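Local coordinates for protein TadZ (Pseudomonas aeruginosa, PDB 4LDA) that probably works in pilus assembly, contributing through this fragment a CheY-like N-terminal receiver domain of a longer protein thought to bind and hydrolyse ATP, at residues 90-95 / 101-106. Numbering follows the deposited sequence.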
loop_
_atom_site.group_PDB
_atom_site.type_symbol
_atom_site.label_atom_id
_atom_site.label_comp_id
_atom_site.label_asym_id
_atom_site.label_seq_id
_atom_site.Cartn_x
_atom_site.Cartn_y
_atom_site.Cartn_z
ATOM N N GLN A 90 1.483 13.225 13.233
ATOM C CA GLN A 90 0.027 13.125 13.213
ATOM C C GLN A 90 -0.449 12.366 11.976
ATOM O O GLN A 90 -1.421 11.629 12.099
ATOM C CB GLN A 90 -0.637 14.500 13.293
ATOM C CG GLN A 90 -0.544 15.134 14.680
ATOM C CD GLN A 90 -1.091 14.247 15.786
ATOM O OE1 GLN A 90 -0.364 13.866 16.710
ATOM N NE2 GLN A 90 -2.352 13.826 15.673
ATOM N N LEU A 91 0.263 12.491 10.817
ATOM C CA LEU A 91 -0.051 11.779 9.575
ATOM C C LEU A 91 0.205 10.302 9.746
ATOM O O LEU A 91 -0.688 9.515 9.439
ATOM C CB LEU A 91 0.769 12.330 8.410
ATOM C CG LEU A 91 0.543 11.747 6.994
ATOM C CD1 LEU A 91 -0.874 11.981 6.504
ATOM C CD2 LEU A 91 1.489 12.370 6.029
ATOM N N VAL A 92 1.415 9.924 10.255
ATOM C CA VAL A 92 1.844 8.545 10.558
ATOM C C VAL A 92 0.817 7.911 11.492
ATOM O O VAL A 92 0.347 6.811 11.206
ATOM C CB VAL A 92 3.288 8.490 11.154
ATOM C CG1 VAL A 92 3.681 7.071 11.583
ATOM C CG2 VAL A 92 4.313 9.054 10.167
ATOM N N LEU A 93 0.412 8.642 12.558
ATOM C CA LEU A 93 -0.596 8.221 13.530
ATOM C C LEU A 93 -1.983 8.023 12.911
ATOM O O LEU A 93 -2.621 7.018 13.209
ATOM C CB LEU A 93 -0.705 9.234 14.654
ATOM C CG LEU A 93 0.294 9.084 15.773
ATOM C CD1 LEU A 93 0.275 10.323 16.666
ATOM C CD2 LEU A 93 0.052 7.792 16.562
ATOM N N ALA A 94 -2.446 8.945 12.060
ATOM C CA ALA A 94 -3.751 8.835 11.393
ATOM C C ALA A 94 -3.800 7.592 10.505
ATOM O O ALA A 94 -4.779 6.849 10.578
ATOM C CB ALA A 94 -4.038 10.086 10.577
ATOM N N ALA A 95 -2.714 7.339 9.725
ATOM C CA ALA A 95 -2.562 6.196 8.812
ATOM C C ALA A 95 -2.645 4.879 9.570
ATOM O O ALA A 95 -3.400 3.995 9.160
ATOM C CB ALA A 95 -1.241 6.287 8.064
ATOM N N ARG A 101 -0.638 -0.966 8.056
ATOM C CA ARG A 101 0.303 -1.836 8.762
ATOM C C ARG A 101 1.688 -1.163 8.865
ATOM O O ARG A 101 2.365 -1.342 9.886
ATOM C CB ARG A 101 0.390 -3.185 7.994
ATOM C CG ARG A 101 0.845 -4.401 8.811
ATOM C CD ARG A 101 0.339 -5.711 8.204
ATOM N NE ARG A 101 -1.119 -5.872 8.352
ATOM C CZ ARG A 101 -1.829 -6.921 7.926
ATOM N NH1 ARG A 101 -1.229 -7.927 7.297
ATOM N NH2 ARG A 101 -3.142 -6.963 8.114
ATOM N N ASP A 102 2.099 -0.433 7.802
ATOM C CA ASP A 102 3.401 0.226 7.727
ATOM C C ASP A 102 3.290 1.600 7.019
ATOM O O ASP A 102 2.268 1.887 6.389
ATOM C CB ASP A 102 4.406 -0.690 6.997
ATOM C CG ASP A 102 4.560 -2.072 7.624
ATOM O OD1 ASP A 102 3.744 -2.968 7.304
ATOM O OD2 ASP A 102 5.506 -2.261 8.418
ATOM N N PHE A 103 4.336 2.452 7.164
ATOM C CA PHE A 103 4.437 3.793 6.577
ATOM C C PHE A 103 5.845 4.017 6.015
ATOM O O PHE A 103 6.828 3.890 6.751
ATOM C CB PHE A 103 4.116 4.844 7.661
ATOM C CG PHE A 103 3.801 6.229 7.139
ATOM C CD1 PHE A 103 4.817 7.076 6.705
ATOM C CD2 PHE A 103 2.501 6.719 7.172
ATOM C CE1 PHE A 103 4.534 8.358 6.280
ATOM C CE2 PHE A 103 2.210 7.997 6.706
ATOM C CZ PHE A 103 3.228 8.812 6.280
ATOM N N ILE A 104 5.942 4.341 4.723
ATOM C CA ILE A 104 7.218 4.584 4.047
ATOM C C ILE A 104 7.174 5.977 3.426
ATOM O O ILE A 104 6.098 6.513 3.171
ATOM C CB ILE A 104 7.575 3.479 2.995
ATOM C CG1 ILE A 104 6.427 3.255 1.985
ATOM C CG2 ILE A 104 7.942 2.165 3.723
ATOM C CD1 ILE A 104 6.708 2.324 0.814
ATOM N N THR A 105 8.341 6.577 3.241
ATOM C CA THR A 105 8.425 7.890 2.619
ATOM C C THR A 105 8.898 7.686 1.183
ATOM O O THR A 105 9.816 6.906 0.911
ATOM C CB THR A 105 9.312 8.876 3.418
ATOM O OG1 THR A 105 8.758 9.020 4.719
ATOM C CG2 THR A 105 9.398 10.268 2.777
ATOM N N TYR A 106 8.215 8.385 0.264
ATOM C CA TYR A 106 8.537 8.390 -1.151
ATOM C C TYR A 106 9.992 8.791 -1.358
ATOM O O TYR A 106 10.434 9.800 -0.819
ATOM C CB TYR A 106 7.595 9.337 -1.897
ATOM C CG TYR A 106 8.044 9.677 -3.290
ATOM C CD1 TYR A 106 8.159 8.692 -4.264
ATOM C CD2 TYR A 106 8.286 10.993 -3.660
ATOM C CE1 TYR A 106 8.583 8.999 -5.554
ATOM C CE2 TYR A 106 8.698 11.317 -4.946
ATOM C CZ TYR A 106 8.824 10.318 -5.898
ATOM O OH TYR A 106 9.221 10.621 -7.171
#
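Phe103 lays its phenyl ring against helix 89-98, with one face covered by Val92. The methyl carbon CG2 of Val92 sits 3.9 Å from the centroid of the Phe103 ring, only 6° off the ring normal, a well-aligned CH-pi contact. Val92 reaches this place because CG2 lies anti to its carbonyl carbon, while CG1 takes the position anti to the backbone N. A branch at the beta carbon suits the site: it delivers a methyl close to the helix backbone, and that backbone itself joins in, Val92 CA lying 3.9 Å from Phe103 CD2.

The rim of the same ring meets two other helix residues, a flat group being able to offer a face to Val92 and an edge to Leu91 and Ala95. Ala95 CB approaches in the ring plane, 3.9 Å from Phe103 CD2; its small side chain points toward the strand and lets the aromatic group come up close to the helix. One turn earlier, Leu91 crosses Phe103 at about a right angle. Its long branched chain, with CG anti to the backbone N (chi1 -178°), reaches the far end of the ring, where Leu91 CD2 meets Phe103 CZ at 4.0 Å. The Leu91 side chain also touches Leu61 of helix 61-74.

No hydrogen bond links the two segments, and the join is wholly apolar. Phe103 and Ala95 both touch Ala82 of the adjacent strand 79-83, whereas Ile104 packs on Leu113 of helix 110-121. The axes of helix segment 90-95 and strand 102-104 come within 9.0 Å, their N-to-C directions 144° apart. Phe103 thus ties helix 89-98 to an outermost strand of the parallel sheet, within the beta-alpha-beta unit 79-83, 89-98, 102-104 characteristic of the CheY-like receiver fold.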